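Local coordinates for NO-binding heme-dependent sensor protein (Shewanella oneidensis, PDB 4U99) that binds heme and probably serves as a nitric oxide sensor of the H-NOX family, with a zinc ion bound in the same chain, at residues D89-L94 against I176-D181. The protein carries 3 engineered substitutions. Sequence-based numbering, arbitrary orientation.
Sequences DDFTSL and IELQND. With NA (sodium ion), chain E.
The ring of Phe91 meets Ile176 at its edge, where the CG2 methyl lies near the ring plane, 3.9 Å from Phe91 CE2; Leu178 CD1 comes in obliquely, 4.2 Å from Phe91 CD2. With CG anti to the backbone N (chi1 169°), the ring swings from the first turn of helix 91-96 toward strand 172-180 of the H-NOX antiparallel sheet, its side chain about 6 Å from the heme, where Ile128, Ile157, Ala149, Ala150 and Phe153 also touch it. Leu178 divides its branches: while CD1 serves the ring, CD2 packs against Thr92 OG1 at 3.7 Å.

No direct hydrogen bond joins the two segments; the polar link is made by water. Asp181 OD2 accepts from two waters, one of which accepts from the amide of Phe91 (water O to Phe91 N 2.8 Å), the other from that of Thr92 (water O to Thr92 N 3.1 Å). The next amide is capped by the residue just before the helix: Ser93 N donates to OD1 of Asp90, the N-cap, at 2.8 Å and 160°. Asp181 OD1 accepts from Asn183 N, and the backbone O of Asp181 joins Asn180 OD1, Leu184 O and three waters round a sodium ion. A buried carboxylate thus faces a helix N-terminus through water, and the positive end of the helix dipole would probably help stabilise the charge of Asp181.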
ATOM      1  N   ASP A  89      -7.790  -9.970  13.952  1.00 45.13           N
ATOM      2  CA  ASP A  89      -7.249  -9.821  15.299  1.00 44.51           C
ATOM      3  C   ASP A  89      -5.720  -9.873  15.317  1.00 42.69           C
ATOM      4  O   ASP A  89      -5.100  -9.596  16.340  1.00 43.01           O
ATOM      5  CB  ASP A  89      -7.814 -10.907  16.215  1.00 51.71           C
ATOM      6  CG  ASP A  89      -9.311 -10.774  16.429  1.00 62.51           C
ATOM      7  OD1 ASP A  89      -9.819  -9.629  16.462  1.00 60.14           O
ATOM      8  OD2 ASP A  89      -9.983 -11.817  16.568  1.00 66.44           O
ATOM      9  N   ASP A  90      -5.112 -10.236  14.190  1.00 40.73           N
ATOM     10  CA  ASP A  90      -3.654 -10.283  14.110  1.00 40.71           C
ATOM     11  C   ASP A  90      -3.141 -10.086  12.686  1.00 41.43           C
ATOM     12  O   ASP A  90      -3.896 -10.164  11.709  1.00 38.54           O
ATOM     13  CB  ASP A  90      -3.131 -11.610  14.670  1.00 44.52           C
ATOM     14  CG  ASP A  90      -3.743 -12.814  13.984  1.00 45.32           C
ATOM     15  OD1 ASP A  90      -3.366 -13.100  12.835  1.00 47.47           O
ATOM     16  OD2 ASP A  90      -4.604 -13.477  14.598  1.00 62.33           O
ATOM     17  N   PHE A  91      -1.841  -9.833  12.587  1.00 36.19           N
ATOM     18  CA  PHE A  91      -1.197  -9.531  11.318  1.00 36.83           C
ATOM     19  C   PHE A  91      -1.360 -10.660  10.306  1.00 38.74           C
ATOM     20  O   PHE A  91      -1.718 -10.418   9.154  1.00 35.56           O
ATOM     21  CB  PHE A  91       0.289  -9.244  11.548  1.00 37.16           C
ATOM     22  CG  PHE A  91       1.095  -9.166  10.286  1.00 35.04           C
ATOM     23  CD1 PHE A  91       1.170  -7.985   9.569  1.00 37.95           C
ATOM     24  CD2 PHE A  91       1.786 -10.271   9.822  1.00 34.96           C
ATOM     25  CE1 PHE A  91       1.917  -7.910   8.405  1.00 37.64           C
ATOM     26  CE2 PHE A  91       2.538 -10.202   8.659  1.00 34.79           C
ATOM     27  CZ  PHE A  91       2.603  -9.020   7.952  1.00 37.06           C
ATOM     28  N   THR A  92      -1.104 -11.888  10.738  1.00 35.57           N
ATOM     29  CA  THR A  92      -1.121 -13.029   9.828  1.00 37.59           C
ATOM     30  C   THR A  92      -2.514 -13.232   9.230  1.00 38.75           C
ATOM     31  O   THR A  92      -2.652 -13.497   8.035  1.00 37.42           O
ATOM     32  CB  THR A  92      -0.665 -14.318  10.541  1.00 39.47           C
ATOM     33  OG1 THR A  92       0.670 -14.146  11.032  1.00 41.15           O
ATOM     34  CG2 THR A  92      -0.700 -15.507   9.591  1.00 40.72           C
ATOM     35  N   SER A  93      -3.541 -13.107  10.065  1.00 39.73           N
ATOM     36  CA  SER A  93      -4.920 -13.237   9.605  1.00 37.48           C
ATOM     37  C   SER A  93      -5.244 -12.193   8.544  1.00 37.77           C
ATOM     38  O   SER A  93      -5.848 -12.510   7.525  1.00 40.40           O
ATOM     39  CB  SER A  93      -5.900 -13.111  10.776  1.00 40.25           C
ATOM     40  OG  SER A  93      -5.847 -14.260  11.602  1.00 52.31           O
ATOM     41  N   LEU A  94      -4.838 -10.949   8.784  1.00 36.76           N
ATOM     42  CA  LEU A  94      -5.105  -9.870   7.837  1.00 40.55           C
ATOM     43  C   LEU A  94      -4.437 -10.127   6.487  1.00 37.33           C
ATOM     44  O   LEU A  94      -5.065  -9.962   5.441  1.00 36.57           O
ATOM     45  CB  LEU A  94      -4.637  -8.524   8.397  1.00 35.54           C
ATOM     46  CG  LEU A  94      -4.984  -7.311   7.524  1.00 38.80           C
ATOM     47  CD1 LEU A  94      -5.362  -6.106   8.377  1.00 36.92           C
ATOM     48  CD2 LEU A  94      -3.834  -6.954   6.591  1.00 38.28           C
ATOM     49  N   ILE A 176       7.298 -13.121   3.732  1.00 35.14           N
ATOM     50  CA  ILE A 176       7.139 -12.351   4.959  1.00 34.16           C
ATOM     51  C   ILE A 176       7.530 -13.200   6.160  1.00 35.65           C
ATOM     52  O   ILE A 176       6.998 -14.290   6.344  1.00 38.38           O
ATOM     53  CB  ILE A 176       5.686 -11.873   5.136  1.00 36.19           C
ATOM     54  CG1 ILE A 176       5.203 -11.129   3.885  1.00 34.91           C
ATOM     55  CG2 ILE A 176       5.560 -10.984   6.373  1.00 37.29           C
ATOM     56  CD1 ILE A 176       3.715 -10.897   3.855  1.00 33.41           C
ATOM     57  N   GLU A 177       8.466 -12.711   6.965  1.00 35.77           N
ATOM     58  CA  GLU A 177       8.781 -13.370   8.227  1.00 37.57           C
ATOM     59  C   GLU A 177       8.203 -12.575   9.383  1.00 39.96           C
ATOM     60  O   GLU A 177       8.538 -11.410   9.570  1.00 39.63           O
ATOM     61  CB  GLU A 177      10.291 -13.533   8.420  1.00 38.91           C
ATOM     62  CG  GLU A 177      10.640 -14.232   9.739  1.00 42.40           C
ATOM     63  CD  GLU A 177      12.123 -14.209  10.061  1.00 52.71           C
ATOM     64  OE1 GLU A 177      12.897 -13.587   9.302  1.00 53.91           O
ATOM     65  OE2 GLU A 177      12.513 -14.812  11.083  1.00 58.15           O
ATOM     66  N   LEU A 178       7.334 -13.213  10.157  1.00 38.16           N
ATOM     67  CA  LEU A 178       6.828 -12.613  11.382  1.00 41.42           C
ATOM     68  C   LEU A 178       7.836 -12.848  12.505  1.00 41.36           C
ATOM     69  O   LEU A 178       7.965 -13.961  13.009  1.00 41.95           O
ATOM     70  CB  LEU A 178       5.462 -13.197  11.744  1.00 38.88           C
ATOM     71  CG  LEU A 178       4.786 -12.659  13.007  1.00 44.69           C
ATOM     72  CD1 LEU A 178       4.489 -11.173  12.883  1.00 41.31           C
ATOM     73  CD2 LEU A 178       3.511 -13.440  13.278  1.00 44.92           C
ATOM     74  N   GLN A 179       8.554 -11.797  12.883  1.00 41.67           N
ATOM     75  CA  GLN A 179       9.577 -11.899  13.919  1.00 48.83           C
ATOM     76  C   GLN A 179       8.976 -11.804  15.312  1.00 49.75           C
ATOM     77  O   GLN A 179       9.466 -12.431  16.251  1.00 46.89           O
ATOM     78  CB  GLN A 179      10.627 -10.807  13.743  1.00 48.75           C
ATOM     79  CG  GLN A 179      11.429 -10.935  12.469  1.00 57.67           C
ATOM     80  CD  GLN A 179      12.426  -9.813  12.302  1.00 63.75           C
ATOM     81  OE1 GLN A 179      12.074  -8.634  12.383  1.00 65.07           O
ATOM     82  NE2 GLN A 179      13.681 -10.172  12.061  1.00 64.67           N
ATOM     83  N   ASN A 180       7.923 -11.007  15.444  1.00 44.30           N
ATOM     84  CA  ASN A 180       7.255 -10.855  16.726  1.00 48.15           C
ATOM     85  C   ASN A 180       5.862 -10.255  16.603  1.00 48.67           C
ATOM     86  O   ASN A 180       5.606  -9.420  15.735  1.00 46.29           O
ATOM     87  CB  ASN A 180       8.091  -9.978  17.656  1.00 47.97           C
ATOM     88  CG  ASN A 180       7.535  -9.933  19.061  1.00 52.96           C
ATOM     89  OD1 ASN A 180       7.225 -10.966  19.650  1.00 60.86           O
ATOM     90  ND2 ASN A 180       7.381  -8.730  19.598  1.00 49.56           N
ATOM     91  N   ASP A 181       4.967 -10.706  17.474  1.00 44.93           N
ATOM     92  CA  ASP A 181       3.695 -10.030  17.701  1.00 52.21           C
ATOM     93  C   ASP A 181       3.193 -10.460  19.079  1.00 52.42           C
ATOM     94  O   ASP A 181       3.879 -11.205  19.774  1.00 47.33           O
ATOM     95  CB  ASP A 181       2.688 -10.326  16.571  1.00 49.19           C
ATOM     96  CG  ASP A 181       2.056 -11.713  16.653  1.00 51.47           C
ATOM     97  OD1 ASP A 181       2.451 -12.548  17.492  1.00 49.44           O
ATOM     98  OD2 ASP A 181       1.146 -11.972  15.835  1.00 47.11           O
TER
HETATM   99 NA    NA E 203       5.636 -11.046  21.461  1.00 47.10          NA
HETATM  100  O   HOH W   1      -0.302  -9.624  14.965  1.00 44.24           O
HETATM  101  O   HOH W   2       0.062 -12.827  13.432  1.00 36.39           O
HETATM  102  O   HOH W   3       5.160  -8.808  21.491  1.00 45.21           O
HETATM  103  O   HOH W   4       4.456 -11.469  23.288  1.00 47.48           O
HETATM  104  O   HOH W   5       7.531 -10.269  22.878  1.00 42.78           O